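Local coordinates for protein putative aldolase (Bacteroides vulgatus ATCC 8482, PDB 3DXI) that is a putative aldolase, its function not established, whose N-terminal domain folds as a TIM barrel of the HMGL-like family, at residues I169-V174 with L197-I202; H192-L197 with A226-M231. All coordinates share one frame; numbering follows the deposited sequence.

Both contacts lie at the C-terminal ends of the barrel strands, on the same side of the chain's centre, with their own centres about 10 Å apart. Along the chain the segments alternate. Residues 169-174 open helix 171-184; residues 192-197 leave strand 189-192; residues 197-202 lead into helix 200-209; residues 226-231 come last, after strand 214-217 and up to the start of helix 231-241. Contact 1 thus joins the starts of two successive helices, and contact 2 joins the loops after the last two strands. The two contacts share Leu197 as a segment end. Both also touch the second subunit, placing this part of the barrel rim at the subunit interface.

Contact 1. Residues I169-V174 with L197-I202; sequences ITPKEV and LQLGLI
The first turns of two neighbouring outer helices of the TIM barrel, 171-184 and 200-209, meet here through Pro171, Leu199 and Ile202. Leu199, the N-cap residue of its helix, reaches across with CD1, which lies 3.6 Å from Ile169 O. Its CG lies anti to the carbonyl carbon (chi1 -68°), and the CD1 branch meets the backbone of Ile169 and Thr170. Pro171 and Ile202 cross at about a right angle, ring atom CG of Pro171 lying 3.9 Å from Ile202 CG2. Leucine and isoleucine bring branched apolar groups to this largely buried helix start. Proline suits the first turn, where its missing N-H costs no helical hydrogen bond, and its ring offers a compact apolar surface. In this alpha/beta barrel, helix 171-184 begins with Thr170 as N-cap, a place that suits threonine, and Glu173 at N3. Glu173 OE1 accepts from Thr170 N at 2.8 Å, nearly in line with its C-O bond, which is one half of a capping box. It also accepts from Thr170 OG1 at 3.0 Å, from above the carboxylate plane, so two donors grip one oxygen. Ile169 O accepts from Asn203 ND2 of helix 200-209, and Pro171 also packs on Ile202 of the second subunit.

Contact 2. Residues H192-L197 with A226-M231; sequences HGHDNL and AGNLKM
Residues 192-196 and 226-229 run roughly antiparallel, their end-to-end directions 140° apart, and Asp195 N donates to Gly227 O at 3.1 Å, an almost straight bond (167°) that meets the oxygen from above the carbonyl plane. The same oxygen lies 3.5 Å from His194 CA in a CA-H...O contact. Gly227 has a positive phi, at which a CB would jam against the preceding carbonyl oxygen, so glycine fits this turn. Asn228 brings its amide to both histidines: the group comes in the plane of the His192 ring to NE2 at its edge, the two planes 78° apart, and lies alongside His194, pointing the same way. ND1 on the His192 ring is hydrogen-bonded to Asp216 OD2. Farther along, the alanine methyl is buried against Asn196 where the backbones come close, Ala226 CB sitting 3.6 Å from Asn196 CA. One water bridges Gly193 O, at 2.8 Å, and Leu229 N; another lies 2.8 Å from Asp195 OD2 and accepts from Lys230 N. Asp195 OD1 is taken up by Gly200 N. Loops that follow the strands line the C-terminal face of a TIM barrel, where enzymes of this fold generally have their active sites.

Contact 1. Residues I169-V174 with L197-I202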
ATOM      1  N   ILE A 169     -11.139   5.201  -3.562  1.00 12.11           N
ATOM      2  CA  ILE A 169     -11.868   4.276  -4.425  1.00 11.85           C
ATOM      3  C   ILE A 169     -11.374   2.838  -4.196  1.00 11.61           C
ATOM      4  O   ILE A 169     -10.179   2.605  -4.024  1.00 12.20           O
ATOM      5  CB  ILE A 169     -11.704   4.677  -5.922  1.00 11.91           C
ATOM      6  CG1 ILE A 169     -12.863   4.113  -6.741  1.00 11.78           C
ATOM      7  CG2 ILE A 169     -10.375   4.183  -6.470  1.00 12.34           C
ATOM      8  CD1 ILE A 169     -14.181   4.773  -6.438  1.00 10.70           C
ATOM      9  N   THR A 170     -12.299   1.881  -4.182  1.00 12.06           N
ATOM     10  CA  THR A 170     -11.962   0.475  -3.961  1.00 12.19           C
ATOM     11  C   THR A 170     -11.991  -0.323  -5.269  1.00 11.84           C
ATOM     12  O   THR A 170     -12.563   0.122  -6.258  1.00 12.38           O
ATOM     13  CB  THR A 170     -12.948  -0.178  -2.967  1.00 11.14           C
ATOM     14  OG1 THR A 170     -14.267  -0.175  -3.529  1.00 11.95           O
ATOM     15  CG2 THR A 170     -12.957   0.584  -1.649  1.00 11.57           C
ATOM     16  N   PRO A 171     -11.380  -1.521  -5.280  1.00 11.37           N
ATOM     17  CA  PRO A 171     -11.340  -2.374  -6.473  1.00 12.11           C
ATOM     18  C   PRO A 171     -12.721  -2.628  -7.077  1.00 13.18           C
ATOM     19  O   PRO A 171     -12.896  -2.549  -8.295  1.00 13.28           O
ATOM     20  CB  PRO A 171     -10.689  -3.658  -5.958  1.00 11.50           C
ATOM     21  CG  PRO A 171      -9.793  -3.161  -4.874  1.00 11.16           C
ATOM     22  CD  PRO A 171     -10.664  -2.159  -4.161  1.00 11.13           C
ATOM     23  N   LYS A 172     -13.697  -2.938  -6.226  1.00 13.78           N
ATOM     24  CA  LYS A 172     -15.061  -3.188  -6.693  1.00 15.36           C
ATOM     25  C   LYS A 172     -15.608  -1.974  -7.438  1.00 13.75           C
ATOM     26  O   LYS A 172     -16.175  -2.112  -8.517  1.00 13.44           O
ATOM     27  CB  LYS A 172     -15.988  -3.514  -5.516  1.00 18.83           C
ATOM     28  CG  LYS A 172     -17.429  -3.780  -5.925  1.00 23.17           C
ATOM     29  CD  LYS A 172     -18.322  -4.078  -4.720  1.00 27.59           C
ATOM     30  CE  LYS A 172     -19.701  -4.568  -5.166  1.00 30.09           C
ATOM     31  NZ  LYS A 172     -20.579  -4.980  -4.029  1.00 31.67           N
ATOM     32  N   GLU A 173     -15.436  -0.787  -6.860  1.00 13.48           N
ATOM     33  CA  GLU A 173     -15.917   0.440  -7.484  1.00 13.32           C
ATOM     34  C   GLU A 173     -15.230   0.727  -8.810  1.00 13.49           C
ATOM     35  O   GLU A 173     -15.874   1.223  -9.740  1.00 12.09           O
ATOM     36  CB  GLU A 173     -15.728   1.627  -6.543  1.00 15.05           C
ATOM     37  CG  GLU A 173     -16.548   1.504  -5.272  1.00 18.18           C
ATOM     38  CD  GLU A 173     -16.185   2.552  -4.252  1.00 18.68           C
ATOM     39  OE1 GLU A 173     -14.988   2.666  -3.919  1.00 18.73           O
ATOM     40  OE2 GLU A 173     -17.099   3.256  -3.779  1.00 21.71           O
ATOM     41  N   VAL A 174     -13.932   0.423  -8.898  1.00 11.62           N
ATOM     42  CA  VAL A 174     -13.187   0.647 -10.137  1.00 12.12           C
ATOM     43  C   VAL A 174     -13.752  -0.240 -11.246  1.00 12.79           C
ATOM     44  O   VAL A 174     -13.929   0.217 -12.379  1.00 13.52           O
ATOM     45  CB  VAL A 174     -11.671   0.347  -9.974  1.00 10.57           C
ATOM     46  CG1 VAL A 174     -10.968   0.469 -11.324  1.00 10.75           C
ATOM     47  CG2 VAL A 174     -11.049   1.319  -8.969  1.00  8.87           C
ATOM     48  N   LEU A 197      -5.088   5.134   0.706  1.00  9.67           N
ATOM     49  CA  LEU A 197      -5.365   3.872   1.398  1.00 10.89           C
ATOM     50  C   LEU A 197      -4.469   2.751   0.883  1.00 10.85           C
ATOM     51  O   LEU A 197      -4.686   1.574   1.184  1.00 10.68           O
ATOM     52  CB  LEU A 197      -6.829   3.468   1.207  1.00 10.45           C
ATOM     53  CG  LEU A 197      -7.866   4.358   1.893  1.00 13.02           C
ATOM     54  CD1 LEU A 197      -9.279   3.870   1.552  1.00 11.82           C
ATOM     55  CD2 LEU A 197      -7.628   4.339   3.405  1.00 11.46           C
ATOM     56  N   GLN A 198      -3.461   3.130   0.105  1.00 11.35           N
ATOM     57  CA  GLN A 198      -2.534   2.178  -0.491  1.00 12.95           C
ATOM     58  C   GLN A 198      -3.240   1.131  -1.358  1.00 12.94           C
ATOM     59  O   GLN A 198      -2.839  -0.034  -1.409  1.00 13.86           O
ATOM     60  CB  GLN A 198      -1.679   1.510   0.590  1.00 16.41           C
ATOM     61  CG  GLN A 198      -0.624   2.453   1.174  1.00 22.87           C
ATOM     62  CD  GLN A 198       0.295   1.777   2.174  1.00 27.04           C
ATOM     63  OE1 GLN A 198       0.276   0.556   2.321  1.00 31.91           O
ATOM     64  NE2 GLN A 198       1.117   2.565   2.852  1.00 27.47           N
ATOM     65  N   LEU A 199      -4.300   1.557  -2.043  1.00 10.44           N
ATOM     66  CA  LEU A 199      -5.038   0.668  -2.933  1.00 10.44           C
ATOM     67  C   LEU A 199      -4.673   0.979  -4.393  1.00 11.28           C
ATOM     68  O   LEU A 199      -5.266   0.433  -5.325  1.00 11.82           O
ATOM     69  CB  LEU A 199      -6.548   0.829  -2.728  1.00  9.24           C
ATOM     70  CG  LEU A 199      -7.144   0.361  -1.391  1.00  8.44           C
ATOM     71  CD1 LEU A 199      -8.654   0.632  -1.376  1.00  5.66           C
ATOM     72  CD2 LEU A 199      -6.868  -1.127  -1.199  1.00  6.85           C
ATOM     73  N   GLY A 200      -3.692   1.857  -4.580  1.00  9.22           N
ATOM     74  CA  GLY A 200      -3.274   2.213  -5.924  1.00  9.87           C
ATOM     75  C   GLY A 200      -2.912   1.010  -6.781  1.00  9.61           C
ATOM     76  O   GLY A 200      -3.386   0.881  -7.907  1.00 10.21           O
ATOM     77  N   LEU A 201      -2.069   0.121  -6.258  1.00  9.68           N
ATOM     78  CA  LEU A 201      -1.666  -1.050  -7.027  1.00  8.02           C
ATOM     79  C   LEU A 201      -2.829  -1.988  -7.323  1.00  9.44           C
ATOM     80  O   LEU A 201      -3.089  -2.305  -8.482  1.00 11.23           O
ATOM     81  CB  LEU A 201      -0.565  -1.837  -6.301  1.00  6.67           C
ATOM     82  CG  LEU A 201      -0.139  -3.145  -6.993  1.00  4.28           C
ATOM     83  CD1 LEU A 201       0.544  -2.847  -8.324  1.00  5.68           C
ATOM     84  CD2 LEU A 201       0.790  -3.926  -6.086  1.00  5.96           C
ATOM     85  N   ILE A 202      -3.539  -2.429  -6.289  1.00  8.48           N
ATOM     86  CA  ILE A 202      -4.633  -3.360  -6.518  1.00  8.85           C
ATOM     87  C   ILE A 202      -5.763  -2.788  -7.374  1.00  8.68           C
ATOM     88  O   ILE A 202      -6.372  -3.520  -8.157  1.00  7.97           O
ATOM     89  CB  ILE A 202      -5.199  -3.940  -5.182  1.00  6.90           C
ATOM     90  CG1 ILE A 202      -6.094  -5.137  -5.501  1.00  6.05           C
ATOM     91  CG2 ILE A 202      -5.968  -2.878  -4.404  1.00  8.00           C
ATOM     92  CD1 ILE A 202      -5.389  -6.216  -6.351  1.00  6.22           C
TER

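Contact 2. Residues H192-L197 with A226-M231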
ATOM      1  N   HIS A 192      -6.203   6.654 -12.878  1.00  7.17           N
ATOM      2  CA  HIS A 192      -5.142   7.336 -12.145  1.00  9.33           C
ATOM      3  C   HIS A 192      -5.516   7.220 -10.671  1.00  9.27           C
ATOM      4  O   HIS A 192      -6.375   7.951 -10.174  1.00 10.53           O
ATOM      5  CB  HIS A 192      -5.037   8.809 -12.556  1.00 10.31           C
ATOM      6  CG  HIS A 192      -3.915   9.542 -11.883  1.00 12.24           C
ATOM      7  ND1 HIS A 192      -3.000  10.305 -12.577  1.00 14.46           N
ATOM      8  CD2 HIS A 192      -3.570   9.643 -10.576  1.00 12.13           C
ATOM      9  CE1 HIS A 192      -2.144  10.845 -11.728  1.00 14.34           C
ATOM     10  NE2 HIS A 192      -2.468  10.460 -10.506  1.00 13.53           N
ATOM     11  N   GLY A 193      -4.878   6.289  -9.976  1.00  8.15           N
ATOM     12  CA  GLY A 193      -5.206   6.104  -8.580  1.00  9.31           C
ATOM     13  C   GLY A 193      -4.308   6.850  -7.623  1.00  9.74           C
ATOM     14  O   GLY A 193      -3.162   7.172  -7.948  1.00 10.71           O
ATOM     15  N   HIS A 194      -4.838   7.159  -6.445  1.00  9.21           N
ATOM     16  CA  HIS A 194      -4.049   7.819  -5.416  1.00 10.01           C
ATOM     17  C   HIS A 194      -3.816   6.785  -4.324  1.00 10.35           C
ATOM     18  O   HIS A 194      -4.582   5.820  -4.199  1.00  9.66           O
ATOM     19  CB  HIS A 194      -4.769   9.049  -4.874  1.00 11.79           C
ATOM     20  CG  HIS A 194      -4.681  10.236  -5.783  1.00 14.50           C
ATOM     21  ND1 HIS A 194      -5.318  11.428  -5.516  1.00 17.60           N
ATOM     22  CD2 HIS A 194      -4.023  10.414  -6.951  1.00 15.70           C
ATOM     23  CE1 HIS A 194      -5.057  12.289  -6.484  1.00 17.95           C
ATOM     24  NE2 HIS A 194      -4.273  11.699  -7.367  1.00 17.36           N
ATOM     25  N   ASP A 195      -2.766   6.985  -3.535  1.00  8.85           N
ATOM     26  CA  ASP A 195      -2.401   6.017  -2.514  1.00 10.81           C
ATOM     27  C   ASP A 195      -2.794   6.314  -1.071  1.00 10.45           C
ATOM     28  O   ASP A 195      -2.153   5.813  -0.144  1.00 10.93           O
ATOM     29  CB  ASP A 195      -0.889   5.767  -2.597  1.00 11.67           C
ATOM     30  CG  ASP A 195      -0.551   4.302  -2.782  1.00 14.61           C
ATOM     31  OD1 ASP A 195      -1.367   3.578  -3.391  1.00 17.39           O
ATOM     32  OD2 ASP A 195       0.532   3.874  -2.327  1.00 17.02           O
ATOM     33  N   ASN A 196      -3.847   7.102  -0.868  1.00  9.14           N
ATOM     34  CA  ASN A 196      -4.273   7.422   0.492  1.00  9.12           C
ATOM     35  C   ASN A 196      -4.518   6.164   1.325  1.00  7.85           C
ATOM     36  O   ASN A 196      -4.191   6.129   2.510  1.00  8.89           O
ATOM     37  CB  ASN A 196      -5.532   8.295   0.471  1.00  8.20           C
ATOM     38  CG  ASN A 196      -5.261   9.685  -0.059  1.00  8.52           C
ATOM     39  OD1 ASN A 196      -5.400  10.679   0.660  1.00  9.27           O
ATOM     40  ND2 ASN A 196      -4.858   9.765  -1.322  1.00  7.85           N
ATOM     41  N   LEU A 197      -5.088   5.134   0.706  1.00  9.67           N
ATOM     42  CA  LEU A 197      -5.365   3.872   1.398  1.00 10.89           C
ATOM     43  C   LEU A 197      -4.469   2.751   0.883  1.00 10.85           C
ATOM     44  O   LEU A 197      -4.686   1.574   1.184  1.00 10.68           O
ATOM     45  CB  LEU A 197      -6.829   3.468   1.207  1.00 10.45           C
ATOM     46  CG  LEU A 197      -7.866   4.358   1.893  1.00 13.02           C
ATOM     47  CD1 LEU A 197      -9.279   3.870   1.552  1.00 11.82           C
ATOM     48  CD2 LEU A 197      -7.628   4.339   3.405  1.00 11.46           C
ATOM     49  N   ALA A 226      -0.632  12.037  -0.074  1.00 10.51           N
ATOM     50  CA  ALA A 226      -0.370  10.601  -0.048  1.00 11.74           C
ATOM     51  C   ALA A 226       0.277  10.125  -1.343  1.00 11.02           C
ATOM     52  O   ALA A 226       0.801   9.017  -1.414  1.00 12.00           O
ATOM     53  CB  ALA A 226      -1.664   9.838   0.205  1.00  9.99           C
ATOM     54  N   GLY A 227       0.220  10.961  -2.372  1.00 11.39           N
ATOM     55  CA  GLY A 227       0.841  10.606  -3.634  1.00 11.59           C
ATOM     56  C   GLY A 227       0.069   9.681  -4.549  1.00 10.11           C
ATOM     57  O   GLY A 227      -1.118   9.427  -4.345  1.00 10.51           O
ATOM     58  N   ASN A 228       0.766   9.174  -5.562  1.00  9.57           N
ATOM     59  CA  ASN A 228       0.177   8.287  -6.562  1.00  9.55           C
ATOM     60  C   ASN A 228       0.669   6.850  -6.447  1.00  8.35           C
ATOM     61  O   ASN A 228       1.437   6.505  -5.550  1.00  8.67           O
ATOM     62  CB  ASN A 228       0.516   8.793  -7.968  1.00  8.63           C
ATOM     63  CG  ASN A 228       0.098  10.224  -8.193  1.00  8.88           C
ATOM     64  OD1 ASN A 228       0.934  11.112  -8.346  1.00 11.89           O
ATOM     65  ND2 ASN A 228      -1.198  10.459  -8.218  1.00  8.70           N
ATOM     66  N   LEU A 229       0.201   6.007  -7.358  1.00  7.67           N
ATOM     67  CA  LEU A 229       0.640   4.623  -7.392  1.00  7.52           C
ATOM     68  C   LEU A 229       2.124   4.697  -7.734  1.00  8.64           C
ATOM     69  O   LEU A 229       2.514   5.468  -8.611  1.00  6.86           O
ATOM     70  CB  LEU A 229      -0.100   3.862  -8.495  1.00  8.64           C
ATOM     71  CG  LEU A 229       0.504   2.549  -8.997  1.00  6.85           C
ATOM     72  CD1 LEU A 229       0.633   1.550  -7.860  1.00  6.60           C
ATOM     73  CD2 LEU A 229      -0.380   1.993 -10.093  1.00  7.33           C
ATOM     74  N   LYS A 230       2.947   3.920  -7.034  1.00  8.54           N
ATOM     75  CA  LYS A 230       4.384   3.911  -7.296  1.00  8.56           C
ATOM     76  C   LYS A 230       4.654   3.109  -8.565  1.00  7.74           C
ATOM     77  O   LYS A 230       4.359   1.909  -8.634  1.00  6.84           O
ATOM     78  CB  LYS A 230       5.142   3.310  -6.103  1.00  8.45           C
ATOM     79  CG  LYS A 230       5.000   4.147  -4.838  1.00 12.36           C
ATOM     80  CD  LYS A 230       5.952   3.718  -3.735  1.00 15.29           C
ATOM     81  CE  LYS A 230       5.464   2.486  -3.010  1.00 18.54           C
ATOM     82  NZ  LYS A 230       5.720   2.641  -1.551  1.00 23.80           N
HETATM   83  N   MSE A 231       5.202   3.784  -9.575  1.00  6.71           N
HETATM   84  CA  MSE A 231       5.497   3.142 -10.848  1.00  6.05           C
HETATM   85  C   MSE A 231       6.325   1.878 -10.649  1.00  5.78           C
HETATM   86  O   MSE A 231       6.060   0.857 -11.277  1.00  8.61           O
HETATM   87  CB  MSE A 231       6.233   4.116 -11.776  1.00  4.76           C
HETATM   88  CG  MSE A 231       6.613   3.521 -13.129  1.00  8.95           C
HETATM   89 SE   MSE A 231       5.077   2.960 -14.179  1.00 18.57          SE
HETATM   90  CE  MSE A 231       4.663   4.671 -15.020  1.00 14.00           C
TER
HETATM   91  O   HOH W   1      -1.254   7.156  -9.962  1.00 10.69           O
HETATM   92  O   HOH W   2       1.991   2.638  -4.430  1.00  9.37           O